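Local coordinates for protein putative c-1-tetrahydrofolate synthase, cytoplasmic (PDB 4A26) that probably interconverts one-carbon tetrahydrofolates as a homodimeric NAD(P)-dependent methylenetetrahydrofolate dehydrogenase and methenyltetrahydrofolate cyclohydrolase, at residues V152-K157 with G278-A283; A168-R173 with P180-L185. One frame throughout, in Å; residues are numbered along the deposited sequence.

How the contacts relate
Both contacts share the packing around helix 147-159, which lies between the C-terminal helix 279-297 and helix 178-187 of the NAD(P)-binding domain. Their centres are 15 Å apart, and along the chain contact 2 is nested within the loop that contact 1 closes. Contact 1 uses Val-154 and Leu-155; from 152-157, Val-152, Ile-153 and Leu-156 instead pack against 180-185. There Ile-153 CD1 approaches Val-181 CG2 at 3.4 Å, and Leu-156 CD1 lies 3.9 Å from Leu-185 CD2. Val-181 and Leu-185 also pack on strand 167-171 in contact 2, so apolar packing continues from the Rossmann-type sheet to the C-terminal helix.

Contact 1 (V152-K157 with G278-A283); sequences VIVLLK and GPMTIA
Met-280 reaches from the first turn of helix 279-297 to Leu-155 and Val-154 on helix 147-159, and this one thioether side chain makes every close contact between 278-283 and 152-157. Its CG sits beside the backbone N (chi1 -79°), and further bends at chi2 and chi3 fold the chain, bringing three successive atoms, CG, SD and CE, round the same methyl group. That methyl is Leu-155 CD1, 3.4 Å from Met-280 SD and 3.7 Å from Met-280 CE. The two side chains run past one another in opposite directions, so Leu-155 lies alongside the methionine instead of meeting it end on. Val-154 approaches at a slant: its CG1, placed anti to the backbone N (chi1 171°), comes to 4.1 Å from Met-280 CE. The Met-280 methyl therefore has a neighbour from each of two consecutive residues of helix 147-159. No hydrogen bond crosses between the segments; the contact is wholly apolar. Helix 11-32 packs on the same group, Ile-14 and Ala-15 touching Met-280 and Ile-18 touching Val-154, and Ile-9 just before it touches Leu-155. Beyond the apolar group, the hydroxyls of Thr-281 and Thr-148 are hydrogen-bonded, a polar link between the same two helices. Gly-278 provides the N-cap of helix 279-297, from whose opening turn Met-280 projects. The sequence Gly-Pro-Met-Thr at 278-281 belongs to the C-terminal signature of the tetrahydrofolate dehydrogenase/cyclohydrolase family, in which long helices connect the catalytic and NAD(P)-binding domains.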
loop_
_atom_site.group_PDB
_atom_site.type_symbol
_atom_site.label_atom_id
_atom_site.label_comp_id
_atom_site.label_asym_id
_atom_site.label_seq_id
_atom_site.Cartn_x
_atom_site.Cartn_y
_atom_site.Cartn_z
ATOM N N VAL A 152 14.699 -2.228 -8.409
ATOM C CA VAL A 152 14.178 -3.250 -9.315
ATOM C C VAL A 152 13.465 -2.599 -10.502
ATOM O O VAL A 152 13.662 -3.000 -11.644
ATOM C CB VAL A 152 13.208 -4.212 -8.594
ATOM C CG1 VAL A 152 12.466 -5.082 -9.602
ATOM C CG2 VAL A 152 13.970 -5.069 -7.584
ATOM N N ILE A 153 12.638 -1.593 -10.227
ATOM C CA ILE A 153 11.939 -0.867 -11.293
ATOM C C ILE A 153 12.931 -0.126 -12.197
ATOM O O ILE A 153 12.767 -0.119 -13.419
ATOM C CB ILE A 153 10.871 0.110 -10.729
ATOM C CG1 ILE A 153 9.565 -0.628 -10.444
ATOM C CG2 ILE A 153 10.553 1.202 -11.717
ATOM C CD1 ILE A 153 9.678 -1.741 -9.458
ATOM N N VAL A 154 13.960 0.475 -11.600
ATOM C CA VAL A 154 14.980 1.207 -12.364
ATOM C C VAL A 154 15.806 0.269 -13.253
ATOM O O VAL A 154 16.154 0.619 -14.377
ATOM C CB VAL A 154 15.907 2.033 -11.440
ATOM C CG1 VAL A 154 17.083 2.602 -12.223
ATOM C CG2 VAL A 154 15.121 3.156 -10.768
ATOM N N LEU A 155 16.108 -0.922 -12.749
ATOM C CA LEU A 155 16.686 -1.989 -13.571
ATOM C C LEU A 155 15.910 -2.189 -14.871
ATOM O O LEU A 155 16.507 -2.313 -15.937
ATOM C CB LEU A 155 16.727 -3.311 -12.791
ATOM C CG LEU A 155 18.071 -3.769 -12.216
ATOM C CD1 LEU A 155 18.973 -2.602 -11.846
ATOM C CD2 LEU A 155 17.825 -4.667 -11.005
ATOM N N LEU A 156 14.583 -2.220 -14.772
ATOM C CA LEU A 156 13.719 -2.411 -15.939
ATOM C C LEU A 156 13.753 -1.198 -16.864
ATOM O O LEU A 156 14.092 -1.322 -18.036
ATOM C CB LEU A 156 12.278 -2.694 -15.502
ATOM C CG LEU A 156 12.050 -3.976 -14.692
ATOM C CD1 LEU A 156 10.674 -3.959 -14.061
ATOM C CD2 LEU A 156 12.221 -5.209 -15.562
ATOM N N LYS A 157 13.404 -0.030 -16.326
ATOM C CA LYS A 157 13.408 1.225 -17.087
ATOM C C LYS A 157 14.698 1.416 -17.872
ATOM O O LYS A 157 14.673 1.797 -19.045
ATOM C CB LYS A 157 13.240 2.423 -16.149
ATOM C CG LYS A 157 11.827 2.636 -15.619
ATOM C CD LYS A 157 11.716 3.987 -14.918
ATOM C CE LYS A 157 10.274 4.415 -14.713
ATOM N NZ LYS A 157 9.642 3.669 -13.600
ATOM N N GLY A 278 21.663 -5.330 -4.860
ATOM C CA GLY A 278 22.960 -5.285 -4.182
ATOM C C GLY A 278 23.520 -3.879 -4.152
ATOM O O GLY A 278 23.183 -3.106 -3.255
ATOM N N PRO A 279 24.393 -3.534 -5.120
ATOM C CA PRO A 279 24.796 -2.129 -5.248
ATOM C C PRO A 279 23.699 -1.195 -5.778
ATOM O O PRO A 279 23.843 0.022 -5.668
ATOM C CB PRO A 279 25.985 -2.185 -6.220
ATOM C CG PRO A 279 25.897 -3.507 -6.882
ATOM C CD PRO A 279 25.286 -4.422 -5.882
ATOM N N MET A 280 22.631 -1.748 -6.356
ATOM C CA MET A 280 21.456 -0.944 -6.721
ATOM C C MET A 280 20.783 -0.383 -5.475
ATOM O O MET A 280 20.443 0.797 -5.436
ATOM C CB MET A 280 20.423 -1.763 -7.511
ATOM C CG MET A 280 20.746 -1.976 -8.984
ATOM S SD MET A 280 20.863 -0.463 -9.973
ATOM C CE MET A 280 19.289 0.326 -9.660
ATOM N N THR A 281 20.588 -1.240 -4.474
ATOM C CA THR A 281 19.944 -0.860 -3.216
ATOM C C THR A 281 20.646 0.325 -2.568
ATOM O O THR A 281 19.996 1.307 -2.203
ATOM C CB THR A 281 19.924 -2.044 -2.217
ATOM O OG1 THR A 281 19.204 -3.143 -2.791
ATOM C CG2 THR A 281 19.267 -1.640 -0.900
ATOM N N ILE A 282 21.971 0.228 -2.437
ATOM C CA ILE A 282 22.782 1.315 -1.879
ATOM C C ILE A 282 22.747 2.557 -2.765
ATOM O O ILE A 282 22.748 3.680 -2.263
ATOM C CB ILE A 282 24.252 0.875 -1.650
ATOM C CG1 ILE A 282 24.338 -0.058 -0.440
ATOM C CG2 ILE A 282 25.164 2.078 -1.426
ATOM C CD1 ILE A 282 25.733 -0.553 -0.147
ATOM N N ALA A 283 22.717 2.354 -4.079
ATOM C CA ALA A 283 22.616 3.465 -5.030
ATOM C C ALA A 283 21.281 4.182 -4.864
ATOM O O ALA A 283 21.221 5.416 -4.800
ATOM C CB ALA A 283 22.766 2.959 -6.446
#

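Contact 2 (A168-R173 with P180-L185); sequences AVVLGR and PVAALL
Val-170 packs on Val-181, Ala-182 and Leu-185 where helix 178-187 lies over strand 167-171, the first two elements of a beta-alpha-beta unit in the Rossmann-type NAD(P)-binding domain. The axes of strand segment 168-171 and helix segment 180-185 approach to 9.0 Å and run nearly antiparallel (170°). A chi1 of -180° turns Val-170 CG1 opposite the backbone N and leaves CG2 beside it, so both methyls face the helix. Its CG1 meets Val-181 CG1 at 3.8 Å as the two side chains cross, while its CG2 lies 3.8 Å from Ala-182 CB. The small alanine lets this second branch come equally close to the helix backbone at Ala-182 CA.

Outside this shell, Ile-194 of strand 191-195 touches Ala-182. Backbone hydrogen bonds from Ala-168 and Val-170 to that strand, and from Val-169 to strand 213-216, set the strand within the parallel sheet. After the strand and Gly-172, Arg-173 hydrogen-bonds through NH2 to Asn-189 OD1 of the second subunit. At the other end of the interface, the Leu-185 CD1 methyl bridges two strand residues, lying 4.0 Å from Ala-168 CB and 4.2 Å from Val-170 CG2.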
loop_
_atom_site.group_PDB
_atom_site.type_symbol
_atom_site.label_atom_id
_atom_site.label_comp_id
_atom_site.label_asym_id
_atom_site.label_seq_id
_atom_site.Cartn_x
_atom_site.Cartn_y
_atom_site.Cartn_z
ATOM N N ALA A 168 2.481 -8.930 -14.867
ATOM C CA ALA A 168 3.612 -9.088 -13.958
ATOM C C ALA A 168 3.252 -10.006 -12.803
ATOM O O ALA A 168 2.119 -9.999 -12.315
ATOM C CB ALA A 168 4.055 -7.727 -13.424
ATOM N N VAL A 169 4.228 -10.791 -12.362
ATOM C CA VAL A 169 4.067 -11.624 -11.181
ATOM C C VAL A 169 5.197 -11.328 -10.206
ATOM O O VAL A 169 6.363 -11.404 -10.565
ATOM C CB VAL A 169 4.059 -13.115 -11.543
ATOM C CG1 VAL A 169 4.034 -13.972 -10.289
ATOM C CG2 VAL A 169 2.863 -13.429 -12.436
ATOM N N VAL A 170 4.833 -10.958 -8.982
ATOM C CA VAL A 170 5.792 -10.775 -7.905
ATOM C C VAL A 170 5.712 -11.995 -7.008
ATOM O O VAL A 170 4.701 -12.211 -6.338
ATOM C CB VAL A 170 5.489 -9.510 -7.075
ATOM C CG1 VAL A 170 6.518 -9.347 -5.955
ATOM C CG2 VAL A 170 5.458 -8.272 -7.969
ATOM N N LEU A 171 6.764 -12.810 -7.022
ATOM C CA LEU A 171 6.863 -13.953 -6.124
ATOM C C LEU A 171 7.314 -13.456 -4.757
ATOM O O LEU A 171 8.480 -13.132 -4.564
ATOM C CB LEU A 171 7.848 -14.995 -6.660
ATOM C CG LEU A 171 7.554 -15.564 -8.051
ATOM C CD1 LEU A 171 8.622 -16.561 -8.432
ATOM C CD2 LEU A 171 6.187 -16.212 -8.115
ATOM N N GLY A 172 6.371 -13.384 -3.819
ATOM C CA GLY A 172 6.660 -12.964 -2.448
ATOM C C GLY A 172 5.980 -11.655 -2.099
ATOM O O GLY A 172 5.891 -10.757 -2.936
ATOM N N ARG A 173 5.521 -11.554 -0.853
ATOM C CA ARG A 173 4.744 -10.408 -0.373
ATOM C C ARG A 173 5.402 -9.728 0.833
ATOM O O ARG A 173 4.738 -9.062 1.621
ATOM C CB ARG A 173 3.322 -10.857 -0.020
ATOM C CG ARG A 173 3.242 -12.003 0.976
ATOM C CD ARG A 173 1.801 -12.286 1.373
ATOM N NE ARG A 173 1.658 -13.525 2.132
ATOM C CZ ARG A 173 0.499 -14.011 2.566
ATOM N NH1 ARG A 173 -0.640 -13.363 2.335
ATOM N NH2 ARG A 173 0.472 -15.154 3.242
ATOM N N PRO A 180 6.124 -3.645 -1.669
ATOM C CA PRO A 180 6.370 -2.367 -2.324
ATOM C C PRO A 180 6.556 -2.469 -3.839
ATOM O O PRO A 180 5.961 -1.676 -4.572
ATOM C CB PRO A 180 7.648 -1.848 -1.654
ATOM C CG PRO A 180 8.165 -2.949 -0.810
ATOM C CD PRO A 180 7.059 -3.895 -0.559
ATOM N N VAL A 181 7.356 -3.431 -4.306
ATOM C CA VAL A 181 7.628 -3.560 -5.741
ATOM C C VAL A 181 6.375 -3.911 -6.541
ATOM O O VAL A 181 6.250 -3.511 -7.694
ATOM C CB VAL A 181 8.739 -4.599 -6.065
ATOM C CG1 VAL A 181 8.251 -6.017 -5.846
ATOM C CG2 VAL A 181 9.199 -4.435 -7.502
ATOM N N ALA A 182 5.454 -4.654 -5.930
ATOM C CA ALA A 182 4.186 -4.975 -6.577
ATOM C C ALA A 182 3.382 -3.709 -6.859
ATOM O O ALA A 182 2.746 -3.600 -7.906
ATOM C CB ALA A 182 3.378 -5.937 -5.730
ATOM N N ALA A 183 3.423 -2.751 -5.937
ATOM C CA ALA A 183 2.688 -1.496 -6.099
ATOM C C ALA A 183 3.389 -0.552 -7.067
ATOM O O ALA A 183 2.735 0.220 -7.759
ATOM C CB ALA A 183 2.492 -0.819 -4.762
ATOM N N LEU A 184 4.721 -0.599 -7.107
ATOM C CA LEU A 184 5.484 0.239 -8.029
ATOM C C LEU A 184 5.216 -0.185 -9.473
ATOM O O LEU A 184 5.065 0.662 -10.352
ATOM C CB LEU A 184 6.983 0.182 -7.713
ATOM C CG LEU A 184 7.422 0.797 -6.373
ATOM C CD1 LEU A 184 8.865 0.411 -6.035
ATOM C CD2 LEU A 184 7.263 2.313 -6.375
ATOM N N LEU A 185 5.132 -1.492 -9.706
ATOM C CA LEU A 185 4.784 -2.024 -11.023
ATOM C C LEU A 185 3.352 -1.675 -11.451
ATOM O O LEU A 185 3.112 -1.399 -12.626
ATOM C CB LEU A 185 4.980 -3.546 -11.061
ATOM C CG LEU A 185 6.425 -4.054 -11.060
ATOM C CD1 LEU A 185 6.443 -5.571 -11.088
ATOM C CD2 LEU A 185 7.214 -3.490 -12.238
#